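Local coordinates for protein gamma-D-glutamyl-L-lysine dipeptidyl-peptidase (PDB 3H41) that probably cleaves gamma-D-glutamyl bonds to the diamino acid in cell-wall peptides, releasing L-Ala-gamma-D-Glu, as a cysteine peptidase of the NlpC/P60 family, at residues A[54-65]-A[204-212]; A[181-192]-A[223-231]. All coordinates share one frame; numbering follows the deposited sequence.

From the N terminus, the chain first reaches 54-65, at the end of helix 48-56 and along strand 60-65, inside the first SH3-like domain. It then runs through the second SH3-like domain to 181-192, which leads into helix 189-197 of the NlpC/P60 domain. Next comes 204-212, where interaction 1 closes a loop of 138 residues and ties the first SH3-like domain to the catalytic one at the dipeptide pocket. At 223-231 interaction 2 closes a shorter loop of 30 residues, packing the linker and the start of helix 189-197 on the end of helix 218-225. The segments alternate, so the two loops cross; the centres of interactions 1 and 2 are 22 Å apart.

Interaction 1 of 2, residues A[54-65]-A[204-212]; sequences LTNANKLETQAL and YIWAGTSGF. With DGL (D-glutamic acid), chain C; ALA (alanine), chain B.
Trp-206 is held between Thr-55 and the bound dipeptide, and its side chain can be followed across the contact. CB meets Thr-55 OG1 and, more loosely, Leu-54 CB. CG stands anti to the backbone N (chi1 -173°), which sets the indole against the end of helix 48-56. There Thr-55 OG1 sits over one face, 3.0 Å from Trp-206 CD2, and Thr-55 CA makes a CH-pi contact 3.7 Å from the centroid of the five-membered ring. NE1 of Trp-206 gives its hydrogen to an in-plane water at 2.9 Å, which in turn donates to Leu-60 O and Asn-58 OD1 and should help hold the ring's rotation. Over the opposite face lie the D-glutamate N and the alanine CB, the latter 3.6 Å from Trp-206 CE2. The D-glutamate CD is in plane at the edge of the six-membered ring, its OE1 3.3 Å from Trp-206 CZ3.

The type II turn from Ile-205 to Gly-208, which carries Trp-206, also brings Ala-207 CB tightly onto Leu-60 CB. Two hydrogen bonds then join Gln-63 and Thr-209 in opposite directions. Thr-209 N donates to Gln-63 OE1 at 2.9 Å (160° at the hydrogen), while Gln-63 N donates to Thr-209 OG1 at 3.2 Å, a more bent bond (141°). Thr-209 OG1 also bonds Ala-207 O and Arg-233.

Strand 60-65 offers Glu-61 O to the alanine N at 2.7 Å; the Glu-61 carboxylate forms a salt bridge with Arg-91. Asp-234 also bonds the alanine N. Two domains thus build the L-Ala pocket jointly, consistent with recognition of a peptide's free amino end.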
# COMPACT_ATOMS: atom_id res chain seq x y z
N LEU A 54 -14.72 -10.04 -1.95
CA LEU A 54 -13.56 -9.79 -1.07
C LEU A 54 -13.92 -9.01 0.19
O LEU A 54 -13.48 -9.38 1.28
CB LEU A 54 -12.44 -9.10 -1.85
CG LEU A 54 -11.90 -9.95 -3.00
CD1 LEU A 54 -11.01 -9.08 -3.93
CD2 LEU A 54 -11.15 -11.15 -2.43
N THR A 55 -14.75 -7.96 0.04
CA THR A 55 -15.27 -7.16 1.14
C THR A 55 -16.42 -7.86 1.87
O THR A 55 -16.41 -8.02 3.08
CB THR A 55 -15.85 -5.80 0.61
OG1 THR A 55 -14.84 -5.13 -0.16
CG2 THR A 55 -16.33 -4.95 1.76
N ASN A 56 -17.43 -8.29 1.12
CA ASN A 56 -18.66 -8.75 1.75
C ASN A 56 -18.54 -10.10 2.44
O ASN A 56 -19.26 -10.37 3.39
CB ASN A 56 -19.82 -8.73 0.78
CG ASN A 56 -20.16 -7.34 0.33
OD1 ASN A 56 -19.68 -6.36 0.91
ND2 ASN A 56 -20.97 -7.23 -0.70
N ALA A 57 -17.62 -10.95 1.99
CA ALA A 57 -17.32 -12.20 2.70
C ALA A 57 -16.12 -12.02 3.64
O ALA A 57 -15.59 -12.99 4.20
CB ALA A 57 -17.11 -13.38 1.70
N ASN A 58 -15.71 -10.77 3.85
CA ASN A 58 -14.62 -10.41 4.77
C ASN A 58 -13.37 -11.29 4.62
O ASN A 58 -12.96 -12.04 5.54
CB ASN A 58 -15.14 -10.44 6.21
CG ASN A 58 -14.16 -9.85 7.21
OD1 ASN A 58 -13.39 -8.94 6.90
ND2 ASN A 58 -14.21 -10.37 8.44
N LYS A 59 -12.80 -11.23 3.43
CA LYS A 59 -11.75 -12.17 3.02
C LYS A 59 -10.31 -11.69 3.19
O LYS A 59 -9.43 -12.52 3.33
CB LYS A 59 -11.94 -12.61 1.58
CG LYS A 59 -13.13 -13.53 1.38
CD LYS A 59 -12.82 -14.94 1.95
CE LYS A 59 -14.09 -15.74 2.19
NZ LYS A 59 -14.69 -15.35 3.48
N LEU A 60 -10.10 -10.38 3.08
CA LEU A 60 -8.76 -9.77 3.04
C LEU A 60 -8.44 -8.84 4.20
O LEU A 60 -9.32 -8.21 4.80
CB LEU A 60 -8.59 -8.97 1.75
CG LEU A 60 -8.81 -9.70 0.42
CD1 LEU A 60 -8.51 -8.79 -0.82
CD2 LEU A 60 -8.05 -11.05 0.33
N GLU A 61 -7.15 -8.72 4.47
CA GLU A 61 -6.63 -7.90 5.54
C GLU A 61 -5.88 -6.70 5.01
O GLU A 61 -6.20 -5.58 5.37
CB GLU A 61 -5.69 -8.74 6.40
CG GLU A 61 -6.39 -9.84 7.18
CD GLU A 61 -7.15 -9.31 8.40
OE1 GLU A 61 -7.46 -8.09 8.49
OE2 GLU A 61 -7.44 -10.15 9.28
N THR A 62 -4.86 -6.95 4.19
CA THR A 62 -4.01 -5.90 3.69
C THR A 62 -3.14 -6.45 2.56
O THR A 62 -3.28 -7.59 2.17
CB THR A 62 -3.11 -5.28 4.79
OG1 THR A 62 -2.48 -4.08 4.30
CG2 THR A 62 -2.08 -6.31 5.30
N GLN A 63 -2.27 -5.62 2.02
CA GLN A 63 -1.25 -6.12 1.14
C GLN A 63 0.08 -5.58 1.60
O GLN A 63 0.13 -4.48 2.17
CB GLN A 63 -1.51 -5.68 -0.30
CG GLN A 63 -2.73 -6.36 -1.00
CD GLN A 63 -2.91 -5.85 -2.41
OE1 GLN A 63 -2.73 -4.65 -2.67
NE2 GLN A 63 -3.22 -6.76 -3.34
N ALA A 64 1.15 -6.35 1.36
CA ALA A 64 2.51 -5.95 1.75
C ALA A 64 3.39 -5.99 0.52
O ALA A 64 3.26 -6.92 -0.30
CB ALA A 64 3.06 -6.87 2.84
N LEU A 65 4.26 -5.01 0.38
CA LEU A 65 5.10 -4.92 -0.83
C LEU A 65 6.42 -5.70 -0.75
O LEU A 65 6.97 -5.91 0.33
CB LEU A 65 5.44 -3.46 -1.14
CG LEU A 65 4.27 -2.47 -1.30
CD1 LEU A 65 4.77 -1.05 -1.69
CD2 LEU A 65 3.23 -3.01 -2.30
N TYR A 204 -10.18 0.42 -7.99
CA TYR A 204 -10.22 0.02 -6.59
C TYR A 204 -10.15 -1.47 -6.39
O TYR A 204 -10.66 -2.23 -7.19
CB TYR A 204 -11.53 0.54 -6.01
CG TYR A 204 -11.85 0.27 -4.55
CD1 TYR A 204 -12.34 -0.97 -4.13
CD2 TYR A 204 -11.73 1.29 -3.61
CE1 TYR A 204 -12.64 -1.19 -2.78
CE2 TYR A 204 -12.08 1.09 -2.29
CZ TYR A 204 -12.52 -0.15 -1.88
OH TYR A 204 -12.87 -0.28 -0.56
N ILE A 205 -9.49 -1.91 -5.32
CA ILE A 205 -9.65 -3.29 -4.85
C ILE A 205 -9.63 -3.24 -3.31
O ILE A 205 -8.86 -2.52 -2.71
CB ILE A 205 -8.58 -4.24 -5.47
CG1 ILE A 205 -8.96 -5.74 -5.34
CG2 ILE A 205 -7.21 -3.97 -4.89
CD1 ILE A 205 -10.16 -6.14 -6.18
N TRP A 206 -10.50 -4.02 -2.68
CA TRP A 206 -10.50 -4.16 -1.22
C TRP A 206 -9.13 -4.62 -0.72
O TRP A 206 -8.51 -5.49 -1.31
CB TRP A 206 -11.60 -5.13 -0.80
CG TRP A 206 -11.86 -5.28 0.66
CD1 TRP A 206 -11.65 -6.40 1.41
CD2 TRP A 206 -12.45 -4.32 1.54
NE1 TRP A 206 -12.05 -6.21 2.68
CE2 TRP A 206 -12.58 -4.94 2.80
CE3 TRP A 206 -12.89 -3.00 1.39
CZ2 TRP A 206 -13.08 -4.28 3.91
CZ3 TRP A 206 -13.44 -2.36 2.48
CH2 TRP A 206 -13.54 -3.01 3.73
N ALA A 207 -8.70 -4.00 0.37
CA ALA A 207 -7.41 -4.25 0.97
C ALA A 207 -6.22 -3.81 0.10
O ALA A 207 -5.10 -4.08 0.44
CB ALA A 207 -7.27 -5.80 1.41
N GLY A 208 -6.46 -3.10 -0.99
CA GLY A 208 -5.39 -2.80 -1.96
C GLY A 208 -4.43 -1.81 -1.32
O GLY A 208 -4.86 -0.84 -0.75
N THR A 209 -3.13 -2.08 -1.40
CA THR A 209 -2.14 -1.29 -0.72
C THR A 209 -0.92 -1.14 -1.65
O THR A 209 0.23 -1.16 -1.21
CB THR A 209 -1.75 -1.94 0.62
OG1 THR A 209 -2.93 -2.55 1.22
CG2 THR A 209 -1.13 -0.88 1.54
N SER A 210 -1.20 -0.99 -2.94
CA SER A 210 -0.13 -0.88 -3.94
C SER A 210 -0.63 -0.19 -5.23
O SER A 210 -1.85 0.00 -5.43
CB SER A 210 0.41 -2.27 -4.25
OG SER A 210 -0.35 -2.84 -5.28
N GLY A 211 0.30 0.15 -6.11
CA GLY A 211 -0.05 0.72 -7.42
C GLY A 211 -0.77 -0.19 -8.39
O GLY A 211 -1.16 0.24 -9.48
N PHE A 212 -1.00 -1.44 -7.98
CA PHE A 212 -1.86 -2.36 -8.74
C PHE A 212 -3.34 -2.23 -8.35
O PHE A 212 -4.19 -2.87 -8.96
CB PHE A 212 -1.42 -3.80 -8.54
CG PHE A 212 -0.02 -4.10 -9.02
CD1 PHE A 212 0.22 -4.42 -10.35
CD2 PHE A 212 1.03 -4.11 -8.14
CE1 PHE A 212 1.51 -4.70 -10.81
CE2 PHE A 212 2.33 -4.43 -8.57
CZ PHE A 212 2.56 -4.70 -9.91
N DGL C . -10.25 -1.37 4.63
CA DGL C . -11.39 -0.50 4.94
C DGL C . -11.08 0.42 6.09
O DGL C . -11.97 0.85 6.83
CB DGL C . -11.78 0.32 3.70
CG DGL C . -13.07 1.15 3.87
CD DGL C . -14.25 0.42 4.50
OE1 DGL C . -15.18 0.09 3.75
OE2 DGL C . -14.29 0.20 5.75
OXT DGL C . -9.92 0.81 6.27
N ALA B . -7.91 -3.69 6.28
CA ALA B . -8.73 -3.22 5.08
C ALA B . -9.84 -2.28 5.52
O ALA B . -10.33 -2.37 6.65
CB ALA B . -9.34 -4.41 4.35
O HOH W 1 -12.06 -8.26 4.72
O HOH W 2 -2.79 -3.65 -5.16

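Interaction 2 of 2, residues A[181-192]-A[223-231]; sequences QNDIPTPAADDL and IYKSHGITI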
# COMPACT_ATOMS: atom_id res chain seq x y z
N GLN A 181 13.55 5.94 6.22
CA GLN A 181 12.14 6.43 6.26
C GLN A 181 12.15 7.77 6.95
O GLN A 181 11.51 8.75 6.50
CB GLN A 181 11.25 5.45 7.03
CG GLN A 181 9.78 5.89 7.32
CD GLN A 181 8.88 5.91 6.08
OE1 GLN A 181 9.31 5.51 5.01
NE2 GLN A 181 7.64 6.41 6.22
N ASN A 182 12.94 7.81 8.03
CA ASN A 182 13.07 8.99 8.86
C ASN A 182 13.71 10.15 8.13
O ASN A 182 13.55 11.29 8.55
CB ASN A 182 13.88 8.66 10.09
CG ASN A 182 13.43 7.36 10.76
OD1 ASN A 182 13.62 6.26 10.21
ND2 ASN A 182 12.83 7.49 11.94
N ASP A 183 14.44 9.87 7.05
CA ASP A 183 15.08 10.94 6.30
C ASP A 183 14.41 11.33 4.99
O ASP A 183 14.99 12.08 4.19
CB ASP A 183 16.53 10.59 6.04
CG ASP A 183 17.32 10.52 7.31
OD1 ASP A 183 17.26 11.51 8.07
OD2 ASP A 183 17.94 9.47 7.57
N ILE A 184 13.19 10.84 4.76
CA ILE A 184 12.41 11.31 3.64
C ILE A 184 11.99 12.70 4.04
O ILE A 184 11.54 12.90 5.14
CB ILE A 184 11.21 10.40 3.31
CG1 ILE A 184 11.69 9.03 2.87
CG2 ILE A 184 10.34 11.07 2.22
CD1 ILE A 184 10.56 7.97 2.78
N PRO A 185 12.19 13.68 3.17
CA PRO A 185 11.82 15.03 3.58
C PRO A 185 10.35 15.16 3.89
O PRO A 185 9.50 14.45 3.30
CB PRO A 185 12.18 15.84 2.37
CG PRO A 185 13.29 15.04 1.69
CD PRO A 185 12.86 13.66 1.86
N THR A 186 10.04 16.10 4.77
CA THR A 186 8.65 16.42 5.10
C THR A 186 7.92 17.00 3.91
O THR A 186 8.38 17.96 3.31
CB THR A 186 8.56 17.41 6.27
OG1 THR A 186 9.17 16.80 7.39
CG2 THR A 186 7.08 17.67 6.64
N PRO A 187 6.79 16.39 3.53
CA PRO A 187 6.13 16.85 2.30
C PRO A 187 5.35 18.13 2.51
O PRO A 187 4.84 18.37 3.57
CB PRO A 187 5.14 15.69 1.97
CG PRO A 187 4.84 15.09 3.32
CD PRO A 187 6.16 15.19 4.11
N ALA A 188 5.22 18.92 1.46
CA ALA A 188 4.21 19.95 1.36
C ALA A 188 2.93 19.21 0.97
O ALA A 188 2.98 18.08 0.42
CB ALA A 188 4.59 20.95 0.30
N ALA A 189 1.78 19.83 1.26
CA ALA A 189 0.51 19.22 0.90
C ALA A 189 0.42 18.95 -0.59
O ALA A 189 -0.05 17.89 -1.02
CB ALA A 189 -0.67 20.08 1.38
N ASP A 190 0.92 19.88 -1.40
CA ASP A 190 0.90 19.67 -2.85
C ASP A 190 1.64 18.40 -3.31
O ASP A 190 1.22 17.76 -4.30
CB ASP A 190 1.45 20.87 -3.62
CG ASP A 190 0.46 22.03 -3.71
OD1 ASP A 190 -0.76 21.87 -3.42
OD2 ASP A 190 0.94 23.13 -4.09
N ASP A 191 2.73 18.05 -2.64
CA ASP A 191 3.47 16.81 -2.94
C ASP A 191 2.57 15.57 -2.78
O ASP A 191 2.59 14.65 -3.61
CB ASP A 191 4.67 16.62 -2.03
CG ASP A 191 5.66 17.82 -2.03
OD1 ASP A 191 5.60 18.65 -2.93
OD2 ASP A 191 6.48 17.89 -1.10
N LEU A 192 1.81 15.54 -1.69
CA LEU A 192 0.85 14.47 -1.40
C LEU A 192 -0.24 14.40 -2.47
O LEU A 192 -0.57 13.33 -2.96
CB LEU A 192 0.20 14.66 -0.05
CG LEU A 192 1.07 14.75 1.23
CD1 LEU A 192 0.19 15.07 2.39
CD2 LEU A 192 1.87 13.48 1.50
N ILE A 223 0.25 7.01 0.38
CA ILE A 223 0.65 8.37 0.00
C ILE A 223 1.47 8.98 1.14
O ILE A 223 2.58 9.49 0.91
CB ILE A 223 -0.57 9.27 -0.24
CG1 ILE A 223 -1.22 8.94 -1.58
CG2 ILE A 223 -0.18 10.75 -0.21
CD1 ILE A 223 -2.54 9.63 -1.78
N TYR A 224 0.96 8.86 2.37
CA TYR A 224 1.71 9.41 3.51
C TYR A 224 3.00 8.67 3.79
O TYR A 224 4.02 9.31 4.02
CB TYR A 224 0.82 9.50 4.75
CG TYR A 224 0.05 10.80 4.80
CD1 TYR A 224 0.62 11.95 5.42
CD2 TYR A 224 -1.20 10.93 4.23
CE1 TYR A 224 -0.04 13.13 5.47
CE2 TYR A 224 -1.87 12.15 4.27
CZ TYR A 224 -1.27 13.24 4.91
OH TYR A 224 -1.88 14.46 4.97
N LYS A 225 2.97 7.34 3.72
CA LYS A 225 4.11 6.52 4.07
C LYS A 225 5.29 6.77 3.12
O LYS A 225 6.45 6.85 3.56
CB LYS A 225 3.75 5.05 4.05
CG LYS A 225 4.93 4.19 4.50
CD LYS A 225 4.56 3.03 5.38
CE LYS A 225 5.78 2.14 5.65
NZ LYS A 225 5.43 0.68 5.76
N SER A 226 4.96 6.95 1.84
CA SER A 226 5.96 7.23 0.80
C SER A 226 6.64 8.58 0.95
O SER A 226 7.68 8.82 0.32
CB SER A 226 5.33 7.11 -0.59
OG SER A 226 4.43 8.17 -0.90
N HIS A 227 6.04 9.45 1.75
CA HIS A 227 6.57 10.77 2.06
C HIS A 227 7.04 10.86 3.52
O HIS A 227 7.16 11.97 4.10
CB HIS A 227 5.51 11.85 1.76
CG HIS A 227 5.29 12.06 0.30
ND1 HIS A 227 6.17 12.78 -0.48
CD2 HIS A 227 4.33 11.60 -0.54
CE1 HIS A 227 5.73 12.80 -1.73
NE2 HIS A 227 4.63 12.07 -1.80
N GLY A 228 7.32 9.70 4.10
CA GLY A 228 7.98 9.60 5.43
C GLY A 228 7.07 9.66 6.66
O GLY A 228 7.55 9.74 7.78
N ILE A 229 5.77 9.63 6.45
CA ILE A 229 4.80 9.75 7.58
C ILE A 229 3.96 8.48 7.65
O ILE A 229 3.18 8.18 6.75
CB ILE A 229 3.91 10.99 7.42
CG1 ILE A 229 4.76 12.25 7.34
CG2 ILE A 229 2.88 11.06 8.57
CD1 ILE A 229 4.00 13.52 7.15
N THR A 230 4.16 7.70 8.71
CA THR A 230 3.48 6.43 8.84
C THR A 230 2.19 6.67 9.62
O THR A 230 2.24 7.13 10.77
CB THR A 230 4.36 5.42 9.57
OG1 THR A 230 5.54 5.23 8.79
CG2 THR A 230 3.62 4.09 9.71
N ILE A 231 1.06 6.45 8.95
CA ILE A 231 -0.26 6.59 9.54
C ILE A 231 -0.84 5.17 9.60
O ILE A 231 -0.32 4.29 8.97
CB ILE A 231 -1.17 7.58 8.74
CG1 ILE A 231 -1.70 6.97 7.43
CG2 ILE A 231 -0.38 8.85 8.41
CD1 ILE A 231 -2.59 7.92 6.58
O HOH W 3 7.37 7.30 9.21
O HOH W 4 10.50 11.03 7.60
O HOH W 5 8.75 12.88 6.11
O HOH W 6 8.45 14.00 0.94
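Lys-225 O is gripped by two donors: Gly-228 N from its own segment and, across the contact, Gln-181 NE2 at 2.9 Å. The glutamine bond is fairly straight (158° at the hydrogen) and lies in the carbonyl plane on a lone pair. The chain of Gln-181 bends at chi2 (71°) to bring its amide there, Arg-147 holds OE1, and NE2 also donates to a water that binds Gly-228 O and Thr-230 OG1.

The bond from Gly-228 N belongs to a Schellman motif ending helix 218-225, with Ile-229 N reaching back to Tyr-224 O. Gly-228 is the C-prime residue, with positive phi, and Ile-184 packs closely on it: Ile-184 CB is 3.9 Å from Gly-228 CA, and its CG2 meets His-227 C at 3.6 Å.

Pro-187 and Leu-192 both pack against His-227. Pro-187 CG touches His-227 CB at 3.7 Å, and Leu-192 CD2 comes up to His-227 CD2 at the same distance. An in-plane water links His-227 ND1 to Pro-185 O, while NE2 bonds Thr-195 in helix 189-197. Leu-192 CD2 also lies over one face of the Tyr-224 ring, and CD1 reaches Tyr-224 CZ at 3.4 Å, the two side chains crossing at about a right angle; Tyr-224 OH bonds Gly-253 O.

Apolar packing of Ile-184, Pro-187 and Leu-192 therefore seats the linker and helix start on a helix end. Gln-181 gives Lys-225 O a second donor on top of the Schellman bond, waters bridge His-227 O and Gly-228 O to the linker, and both ring nitrogens of His-227 are engaged.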